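Local coordinates for uncharacterized hypothetical protein (PDB 4EIU), which is of unknown function but belongs to the DUF3823 family, whose N-terminal domain falls in the transthyretin clan of beta-sandwich folds, at residues 134-139 with 193-198; 140-145 with 158-163; 166-171 with 236-241. All coordinates share one frame; numbering follows the deposited sequence.

Interaction 1: residues 134-139 with 193-198; sequences VRVTRG and KSFEGL
E196 OE2 takes a salt bridge from R138 NH2 at 2.7 Å, but the N-H points well off the line to the oxygen (128°), so as a hydrogen bond it is weak. The carboxylate comes up to the edge of the guanidinium, and the two planes lie nearly coplanar, 24° apart. A second link runs through water 2, which accepts from R138 NE and donates to E196 OE1, 2.9 Å from that oxygen. One carboxylate oxygen is thus held directly and the other through a water. Both chains bend at chi2, and for E196, whose CB points away from the strand, the bend helps bring the carboxylate back to the arginine.

Deeper in, V136 meets the F195 ring at its far end. V136 CB lies 3.7 Å from F195 CZ, its two methyls next to CE2 and CZ, while L198 CB sits over the centre of a ring face. F195 CG lies anti to the backbone N (chi1 -162°), which carries the ring to V136; Y190 packs against it edge-to-face, and V162 and I165 of strand 162-170 touch it too. Water 1 bridges the backbones: it accepts from V136 N at 2.7 Å and lies 2.8 Å from L198 O, to which it can donate.

R138 NH1 also bonds L160 O, so the arginine links the end of strand 129-138 to the 193-198 segment and to the 3-10 turn that carries L160. A buried apolar anchor at F195 and V136 thus lies beside a partly exposed ion pair whose water-assisted grip probably limits how freely the guanidinium can turn.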
loop_
_atom_site.group_PDB
_atom_site.type_symbol
_atom_site.label_atom_id
_atom_site.label_comp_id
_atom_site.label_asym_id
_atom_site.label_seq_id
_atom_site.Cartn_x
_atom_site.Cartn_y
_atom_site.Cartn_z
ATOM N N VAL A 134 17.335 -4.179 -3.034
ATOM C CA VAL A 134 16.063 -3.433 -3.054
ATOM C C VAL A 134 16.326 -1.979 -3.413
ATOM O O VAL A 134 17.275 -1.365 -2.895
ATOM C CB VAL A 134 15.326 -3.484 -1.690
ATOM C CG1 VAL A 134 14.048 -2.646 -1.729
ATOM C CG2 VAL A 134 14.961 -4.919 -1.328
ATOM N N ARG A 135 15.495 -1.414 -4.292
ATOM C CA ARG A 135 15.618 0.007 -4.619
ATOM C C ARG A 135 14.340 0.752 -4.235
ATOM O O ARG A 135 13.278 0.461 -4.766
ATOM C CB ARG A 135 15.943 0.213 -6.095
ATOM C CG ARG A 135 16.198 1.676 -6.432
ATOM C CD ARG A 135 16.015 1.988 -7.906
ATOM N NE ARG A 135 17.208 1.626 -8.623
ATOM C CZ ARG A 135 17.330 0.715 -9.593
ATOM N NH1 ARG A 135 16.311 0.016 -10.076
ATOM N NH2 ARG A 135 18.526 0.523 -10.103
ATOM N N VAL A 136 14.452 1.714 -3.315
ATOM C CA VAL A 136 13.322 2.564 -2.926
ATOM C C VAL A 136 13.442 3.966 -3.530
ATOM O O VAL A 136 14.484 4.637 -3.420
ATOM C CB VAL A 136 13.182 2.654 -1.394
ATOM C CG1 VAL A 136 11.992 3.549 -0.997
ATOM C CG2 VAL A 136 13.048 1.250 -0.803
ATOM N N THR A 137 12.370 4.420 -4.163
ATOM C CA THR A 137 12.298 5.805 -4.682
ATOM C C THR A 137 10.987 6.463 -4.296
ATOM O O THR A 137 10.013 5.786 -3.961
ATOM C CB THR A 137 12.458 5.857 -6.230
ATOM O OG1 THR A 137 11.564 4.918 -6.824
ATOM C CG2 THR A 137 13.912 5.535 -6.689
ATOM N N ARG A 138 10.948 7.791 -4.337
ATOM C CA ARG A 138 9.699 8.533 -4.113
ATOM C C ARG A 138 8.658 8.215 -5.185
ATOM O O ARG A 138 8.974 8.209 -6.365
ATOM C CB ARG A 138 9.977 10.030 -4.109
ATOM C CG ARG A 138 10.861 10.514 -2.981
ATOM C CD ARG A 138 10.199 10.340 -1.621
ATOM N NE ARG A 138 11.060 10.823 -0.544
ATOM C CZ ARG A 138 10.775 10.675 0.750
ATOM N NH1 ARG A 138 9.654 10.116 1.110
ATOM N NH2 ARG A 138 11.596 11.112 1.698
ATOM N N GLY A 139 7.427 7.943 -4.789
ATOM C CA GLY A 139 6.381 7.646 -5.762
ATOM C C GLY A 139 5.709 8.928 -6.250
ATOM O O GLY A 139 5.027 8.927 -7.284
ATOM N N LYS A 193 15.851 11.206 9.203
ATOM C CA LYS A 193 15.907 11.259 7.730
ATOM C C LYS A 193 17.082 10.534 7.083
ATOM O O LYS A 193 17.405 10.826 5.943
ATOM C CB LYS A 193 15.832 12.713 7.217
ATOM C CG LYS A 193 17.049 13.602 7.360
ATOM C CD LYS A 193 16.701 15.032 6.929
ATOM C CE LYS A 193 17.569 16.072 7.647
ATOM N NZ LYS A 193 18.997 16.122 7.225
ATOM N N SER A 194 17.660 9.549 7.761
ATOM C CA SER A 194 18.930 8.939 7.294
ATOM C C SER A 194 18.792 8.061 6.035
ATOM O O SER A 194 19.786 7.661 5.457
ATOM C CB SER A 194 19.561 8.108 8.410
ATOM O OG SER A 194 18.633 7.108 8.801
ATOM N N PHE A 195 17.575 7.735 5.615
ATOM C CA PHE A 195 17.379 7.078 4.325
ATOM C C PHE A 195 17.547 7.968 3.084
ATOM O O PHE A 195 17.715 7.423 1.974
ATOM C CB PHE A 195 15.980 6.447 4.224
ATOM C CG PHE A 195 15.886 5.421 3.132
ATOM C CD1 PHE A 195 16.355 4.133 3.343
ATOM C CD2 PHE A 195 15.388 5.754 1.876
ATOM C CE1 PHE A 195 16.321 3.185 2.330
ATOM C CE2 PHE A 195 15.330 4.809 0.863
ATOM C CZ PHE A 195 15.804 3.523 1.095
ATOM N N GLU A 196 17.480 9.297 3.229
ATOM C CA GLU A 196 17.503 10.209 2.064
ATOM C C GLU A 196 18.618 9.904 1.078
ATOM O O GLU A 196 18.392 9.851 -0.127
ATOM C CB GLU A 196 17.613 11.683 2.491
ATOM C CG GLU A 196 16.344 12.299 3.036
ATOM C CD GLU A 196 15.162 12.224 2.066
ATOM O OE1 GLU A 196 15.237 12.782 0.945
ATOM O OE2 GLU A 196 14.148 11.589 2.424
ATOM N N GLY A 197 19.832 9.709 1.582
ATOM C CA GLY A 197 20.956 9.354 0.719
ATOM C C GLY A 197 20.853 8.002 0.023
ATOM O O GLY A 197 21.627 7.725 -0.879
ATOM N N LEU A 198 19.908 7.148 0.431
ATOM C CA LEU A 198 19.734 5.821 -0.175
ATOM C C LEU A 198 18.596 5.761 -1.199
ATOM O O LEU A 198 18.420 4.737 -1.865
ATOM C CB LEU A 198 19.523 4.750 0.913
ATOM C CG LEU A 198 20.653 4.515 1.918
ATOM C CD1 LEU A 198 20.224 3.620 3.071
ATOM C CD2 LEU A 198 21.885 3.930 1.238
HETATM O O HOH W 1 16.763 2.542 -2.314
HETATM O O HOH W 2 13.061 12.879 -0.913
#

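Interaction 2: residues 140-145 with 158-163; sequences VSDEVF and EYLNVT
L160 lies across the face of F145, the two side chains sliding past each other in opposite directions. L160 CD2 stands almost straight above the ring, 3.6 Å from its centroid and 12° off the normal, a CH-pi contact over the face. L160 CG approaches the same ring nearer its rim, 3.8 Å from F145 CD1. The phenyl reaches the 158-160 turn because CG is anti to the backbone N of F145 (chi1 -174°), beside the carbonyl carbon. Y159 comes from a different direction: its CB meets the ring edge near the ring plane, 4.4 Å from F145 CE1, and its own ring then leads away, the hydroxyl bonding N154 O.

L160 CD1 packs 4.0 Å from D142 CB and CG, while D142 OD1 touches L160 CD2, 3.7 Å away, so the aspartate borders both branches. The leucine therefore packs on D142 and F145, three residues apart on the first helical turn. The aspartate's charge looks instead to R138 NE, a long, weak ion pair. S141 is the N-cap of the helix, its OG accepting from V144 N at 3.1 Å with a nearly straight bond (164°), which probably steadies the start of the helix that carries D142 and F145.

Y227 stacks edge-to-face with both F145 and Y159, and W155 and I225 also touch F145. The contact thus packs the start of helix 142-149, just after strand 129-138, against the 3-10 turn leading into strand 162-170, with I225 at the end of neighbouring strand 216-225 covering part of the phenylalanine.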
loop_
_atom_site.group_PDB
_atom_site.type_symbol
_atom_site.label_atom_id
_atom_site.label_comp_id
_atom_site.label_asym_id
_atom_site.label_seq_id
_atom_site.Cartn_x
_atom_site.Cartn_y
_atom_site.Cartn_z
ATOM N N VAL A 140 5.852 9.998 -5.467
ATOM C CA VAL A 140 5.291 11.314 -5.751
ATOM C C VAL A 140 6.329 12.307 -5.238
ATOM O O VAL A 140 7.021 12.022 -4.245
ATOM C CB VAL A 140 3.975 11.524 -5.009
ATOM C CG1 VAL A 140 4.145 11.367 -3.494
ATOM C CG2 VAL A 140 3.386 12.879 -5.355
ATOM N N SER A 141 6.473 13.442 -5.909
ATOM C CA SER A 141 7.479 14.419 -5.495
ATOM C C SER A 141 7.163 14.948 -4.102
ATOM O O SER A 141 5.973 15.142 -3.700
ATOM C CB SER A 141 7.575 15.586 -6.473
ATOM O OG SER A 141 6.425 16.387 -6.357
ATOM N N ASP A 142 8.227 15.166 -3.343
ATOM C CA ASP A 142 8.123 15.815 -2.028
ATOM C C ASP A 142 7.329 17.155 -2.105
ATOM O O ASP A 142 6.574 17.457 -1.182
ATOM C CB ASP A 142 9.532 16.059 -1.439
ATOM C CG ASP A 142 10.246 14.752 -1.038
ATOM O OD1 ASP A 142 9.676 13.639 -1.195
ATOM O OD2 ASP A 142 11.384 14.831 -0.531
ATOM N N GLU A 143 7.450 17.884 -3.231
ATOM C CA GLU A 143 6.777 19.199 -3.430
ATOM C C GLU A 143 5.281 19.005 -3.463
ATOM O O GLU A 143 4.571 19.728 -2.789
ATOM C CB GLU A 143 7.226 19.885 -4.730
ATOM N N VAL A 144 4.824 18.014 -4.246
ATOM C CA VAL A 144 3.386 17.661 -4.326
ATOM C C VAL A 144 2.868 17.135 -2.997
ATOM O O VAL A 144 1.775 17.495 -2.574
ATOM C CB VAL A 144 3.096 16.704 -5.514
ATOM C CG1 VAL A 144 1.677 16.166 -5.444
ATOM C CG2 VAL A 144 3.403 17.439 -6.876
ATOM N N PHE A 145 3.628 16.249 -2.352
ATOM C CA PHE A 145 3.247 15.765 -1.029
ATOM C C PHE A 145 2.996 16.906 -0.096
ATOM O O PHE A 145 1.890 17.030 0.460
ATOM C CB PHE A 145 4.315 14.834 -0.516
ATOM C CG PHE A 145 4.002 14.154 0.777
ATOM C CD1 PHE A 145 4.133 14.824 1.978
ATOM C CD2 PHE A 145 3.632 12.805 0.809
ATOM C CE1 PHE A 145 3.924 14.168 3.186
ATOM C CE2 PHE A 145 3.400 12.145 2.021
ATOM C CZ PHE A 145 3.566 12.830 3.215
ATOM N N GLU A 158 9.176 15.845 8.896
ATOM C CA GLU A 158 9.524 14.434 9.191
ATOM C C GLU A 158 8.487 13.403 8.723
ATOM O O GLU A 158 8.769 12.196 8.701
ATOM C CB GLU A 158 9.822 14.288 10.705
ATOM C CG GLU A 158 8.549 14.250 11.555
ATOM C CD GLU A 158 8.824 14.172 13.068
ATOM O OE1 GLU A 158 9.942 14.377 13.471
ATOM O OE2 GLU A 158 7.911 13.917 13.861
ATOM N N TYR A 159 7.295 13.864 8.352
ATOM C CA TYR A 159 6.298 12.966 7.757
ATOM C C TYR A 159 6.855 12.257 6.500
ATOM O O TYR A 159 6.497 11.124 6.214
ATOM C CB TYR A 159 5.006 13.685 7.408
ATOM C CG TYR A 159 4.153 14.194 8.561
ATOM C CD1 TYR A 159 4.252 13.672 9.827
ATOM C CD2 TYR A 159 3.225 15.211 8.351
ATOM C CE1 TYR A 159 3.495 14.170 10.859
ATOM C CE2 TYR A 159 2.449 15.726 9.387
ATOM C CZ TYR A 159 2.556 15.167 10.627
ATOM O OH TYR A 159 1.824 15.681 11.672
ATOM N N LEU A 160 7.766 12.907 5.786
ATOM C CA LEU A 160 8.374 12.326 4.606
ATOM C C LEU A 160 9.466 11.283 4.857
ATOM O O LEU A 160 9.840 10.583 3.919
ATOM C CB LEU A 160 8.849 13.416 3.655
ATOM C CG LEU A 160 7.757 14.042 2.801
ATOM C CD1 LEU A 160 8.245 15.405 2.322
ATOM C CD2 LEU A 160 7.355 13.110 1.666
ATOM N N ASN A 161 9.941 11.120 6.104
ATOM C CA ASN A 161 11.064 10.223 6.377
ATOM C C ASN A 161 10.694 8.770 6.008
ATOM O O ASN A 161 9.638 8.265 6.405
ATOM C CB ASN A 161 11.481 10.235 7.857
ATOM C CG ASN A 161 12.089 11.565 8.306
ATOM O OD1 ASN A 161 12.516 12.369 7.501
ATOM N ND2 ASN A 161 12.099 11.789 9.597
ATOM N N VAL A 162 11.546 8.126 5.215
ATOM C CA VAL A 162 11.461 6.690 5.006
ATOM C C VAL A 162 11.995 6.007 6.270
ATOM O O VAL A 162 13.164 6.161 6.614
ATOM C CB VAL A 162 12.246 6.248 3.769
ATOM C CG1 VAL A 162 12.153 4.715 3.600
ATOM C CG2 VAL A 162 11.751 6.977 2.527
ATOM N N THR A 163 11.142 5.221 6.919
ATOM C CA THR A 163 11.403 4.700 8.275
ATOM C C THR A 163 11.979 3.295 8.257
ATOM O O THR A 163 12.658 2.897 9.200
ATOM C CB THR A 163 10.114 4.737 9.155
ATOM O OG1 THR A 163 9.080 3.908 8.577
ATOM C CG2 THR A 163 9.564 6.197 9.272
#

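Interaction 3: residues 166-171 with 236-241; sequences QFFVSY and RRWNYS
F168 and W238 form the aromatic core of the contact: the phenyl drives its edge at the indole face in a T-shaped pair, planes at 85° and centroids 5.6 Å apart. F168 CZ leads, 4.2 Å from W238 CZ3 and above the six-membered ring toward its rim. Y240 meets F168 differently, rim to rim with the planes only 27° apart, and Y240 CE1 lies 3.7 Å from F168 CE2; neither ring covers the other. Q166 CB rests over one face of the F168 ring, toward its rim.

The aliphatic contact is Q166 on the indole. Its first torsion sets CG beside the backbone N and 3.5 Å from W238 NE1, close to CE2 as well; the bend at chi2 then turns the amide along the indole, its plane 52° from the ring.

The polar ends share a partner across this packing: Q166 NE2 and W238 NE1 both donate to D164 OD2. With Q166 shortened to an alanine, the NE1 side of the indole is likely to lose its cover, and D164 one donor.

A222 of the intervening strand 216-225 touches F168, and R220 and R224 touch Y240 and W238. Strand 162-170 and the 236-241 segment therefore meet over one face of the sheet through rings and methylenes, with D164 meeting the need of the buried indole N-H.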
loop_
_atom_site.group_PDB
_atom_site.type_symbol
_atom_site.label_atom_id
_atom_site.label_comp_id
_atom_site.label_asym_id
_atom_site.label_seq_id
_atom_site.Cartn_x
_atom_site.Cartn_y
_atom_site.Cartn_z
ATOM N N GLN A 166 11.319 -3.610 4.544
ATOM C CA GLN A 166 11.019 -4.975 4.992
ATOM C C GLN A 166 11.372 -5.914 3.875
ATOM O O GLN A 166 11.153 -5.578 2.703
ATOM C CB GLN A 166 9.525 -5.129 5.298
ATOM C CG GLN A 166 8.991 -4.131 6.315
ATOM C CD GLN A 166 9.613 -4.316 7.671
ATOM O OE1 GLN A 166 9.733 -5.449 8.149
ATOM N NE2 GLN A 166 10.012 -3.208 8.313
ATOM N N PHE A 167 11.901 -7.083 4.248
ATOM C CA PHE A 167 12.101 -8.197 3.351
ATOM C C PHE A 167 11.231 -9.331 3.891
ATOM O O PHE A 167 11.612 -10.040 4.820
ATOM C CB PHE A 167 13.587 -8.531 3.308
ATOM C CG PHE A 167 13.978 -9.569 2.307
ATOM C CD1 PHE A 167 13.573 -9.494 0.991
ATOM C CD2 PHE A 167 14.836 -10.602 2.678
ATOM C CE1 PHE A 167 13.986 -10.440 0.070
ATOM C CE2 PHE A 167 15.246 -11.546 1.762
ATOM C CZ PHE A 167 14.809 -11.472 0.457
ATOM N N PHE A 168 10.007 -9.416 3.358
ATOM C CA PHE A 168 9.041 -10.409 3.779
ATOM C C PHE A 168 9.363 -11.724 3.079
ATOM O O PHE A 168 9.617 -11.760 1.877
ATOM C CB PHE A 168 7.609 -9.979 3.457
ATOM C CG PHE A 168 7.126 -8.787 4.249
ATOM C CD1 PHE A 168 7.049 -8.834 5.637
ATOM C CD2 PHE A 168 6.688 -7.634 3.600
ATOM C CE1 PHE A 168 6.573 -7.741 6.361
ATOM C CE2 PHE A 168 6.220 -6.535 4.316
ATOM C CZ PHE A 168 6.143 -6.593 5.693
ATOM N N VAL A 169 9.377 -12.801 3.855
ATOM C CA VAL A 169 9.592 -14.141 3.316
ATOM C C VAL A 169 8.456 -15.030 3.801
ATOM O O VAL A 169 8.076 -14.985 4.979
ATOM C CB VAL A 169 10.966 -14.679 3.761
ATOM C CG1 VAL A 169 11.177 -16.115 3.302
ATOM C CG2 VAL A 169 12.073 -13.773 3.233
ATOM N N SER A 170 7.896 -15.819 2.890
ATOM C CA SER A 170 6.798 -16.717 3.224
ATOM C C SER A 170 6.798 -17.938 2.296
ATOM O O SER A 170 7.222 -17.858 1.134
ATOM C CB SER A 170 5.477 -15.964 3.091
ATOM O OG SER A 170 4.370 -16.712 3.553
ATOM N N TYR A 171 6.325 -19.072 2.809
ATOM C CA TYR A 171 6.012 -20.206 1.942
ATOM C C TYR A 171 4.874 -19.850 0.970
ATOM O O TYR A 171 4.784 -20.427 -0.122
ATOM C CB TYR A 171 5.632 -21.447 2.759
ATOM C CG TYR A 171 6.787 -22.188 3.391
ATOM C CD1 TYR A 171 7.882 -22.592 2.626
ATOM C CD2 TYR A 171 6.768 -22.548 4.746
ATOM C CE1 TYR A 171 8.931 -23.320 3.190
ATOM C CE2 TYR A 171 7.817 -23.273 5.320
ATOM C CZ TYR A 171 8.897 -23.656 4.536
ATOM O OH TYR A 171 9.958 -24.378 5.076
ATOM N N ARG A 236 0.788 3.213 9.468
ATOM C CA ARG A 236 1.691 3.668 8.424
ATOM C C ARG A 236 1.879 2.536 7.425
ATOM O O ARG A 236 2.481 1.518 7.725
ATOM C CB ARG A 236 3.013 4.144 9.021
ATOM C CG ARG A 236 2.820 5.219 10.081
ATOM C CD ARG A 236 4.135 5.830 10.558
ATOM N NE ARG A 236 5.000 4.867 11.270
ATOM C CZ ARG A 236 6.084 4.261 10.757
ATOM N NH1 ARG A 236 6.513 4.445 9.505
ATOM N NH2 ARG A 236 6.749 3.421 11.512
ATOM N N ARG A 237 1.321 2.725 6.235
ATOM C CA ARG A 237 1.156 1.641 5.270
ATOM C C ARG A 237 2.359 1.555 4.326
ATOM O O ARG A 237 2.875 2.576 3.868
ATOM C CB ARG A 237 -0.099 1.840 4.460
ATOM C CG ARG A 237 -1.370 1.977 5.301
ATOM C CD ARG A 237 -2.677 2.090 4.471
ATOM N NE ARG A 237 -3.695 2.357 5.461
ATOM C CZ ARG A 237 -4.545 1.513 5.967
ATOM N NH1 ARG A 237 -4.711 0.283 5.443
ATOM N NH2 ARG A 237 -5.258 1.933 7.006
ATOM N N TRP A 238 2.813 0.326 4.090
ATOM C CA TRP A 238 3.856 0.036 3.094
ATOM C C TRP A 238 3.437 0.124 1.668
ATOM O O TRP A 238 2.342 -0.339 1.251
ATOM C CB TRP A 238 4.458 -1.354 3.339
ATOM C CG TRP A 238 5.255 -1.492 4.605
ATOM C CD1 TRP A 238 6.506 -0.957 4.903
ATOM C CD2 TRP A 238 4.869 -2.222 5.808
ATOM N NE1 TRP A 238 6.910 -1.327 6.151
ATOM C CE2 TRP A 238 5.985 -2.091 6.740
ATOM C CE3 TRP A 238 3.780 -3.024 6.158
ATOM C CZ2 TRP A 238 5.960 -2.671 7.988
ATOM C CZ3 TRP A 238 3.764 -3.598 7.432
ATOM C CH2 TRP A 238 4.820 -3.416 8.320
ATOM N N ASN A 239 4.370 0.644 0.870
ATOM C CA ASN A 239 4.437 0.326 -0.559
ATOM C C ASN A 239 5.268 -0.932 -0.792
ATOM O O ASN A 239 6.176 -1.234 -0.022
ATOM C CB ASN A 239 4.985 1.488 -1.376
ATOM C CG ASN A 239 4.043 2.688 -1.348
ATOM O OD1 ASN A 239 4.343 3.678 -0.694
ATOM N ND2 ASN A 239 2.910 2.585 -2.025
ATOM N N TYR A 240 4.912 -1.669 -1.845
ATOM C CA TYR A 240 5.396 -3.015 -2.049
ATOM C C TYR A 240 5.954 -3.230 -3.438
ATOM O O TYR A 240 5.451 -2.663 -4.408
ATOM C CB TYR A 240 4.232 -4.018 -1.897
ATOM C CG TYR A 240 3.846 -4.425 -0.481
ATOM C CD1 TYR A 240 4.415 -5.542 0.110
ATOM C CD2 TYR A 240 2.842 -3.756 0.220
ATOM C CE1 TYR A 240 4.047 -5.951 1.381
ATOM C CE2 TYR A 240 2.491 -4.151 1.494
ATOM C CZ TYR A 240 3.070 -5.297 2.045
ATOM O OH TYR A 240 2.687 -5.716 3.313
ATOM N N SER A 241 6.951 -4.118 -3.513
ATOM C CA SER A 241 7.433 -4.663 -4.764
ATOM C C SER A 241 6.554 -5.805 -5.248
ATOM O O SER A 241 5.601 -6.214 -4.578
ATOM C CB SER A 241 8.857 -5.168 -4.595
ATOM O OG SER A 241 8.880 -6.419 -3.917
#

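In the fold
Interaction 3 is the buried contact, nearest the chain centre, and rests on aromatic packing over the four-stranded sheet. Interactions 1 and 2 lie farther out and are partly buried: the first mixes an apolar anchor with an ion pair and waters, the second is chiefly leucine on phenylalanine. These two touch through R138 and F195, their centres about 10 Å apart, and strand 129-138 of the first runs on into helix 142-149 of the second. Interactions 2 and 3 both use strand 162-170 and reach the same sheet, joined by a probable hydrogen bond from R236 NH1 to T163 OG1. Interactions 1 and 3 do not touch, though their segments alternate along the chain.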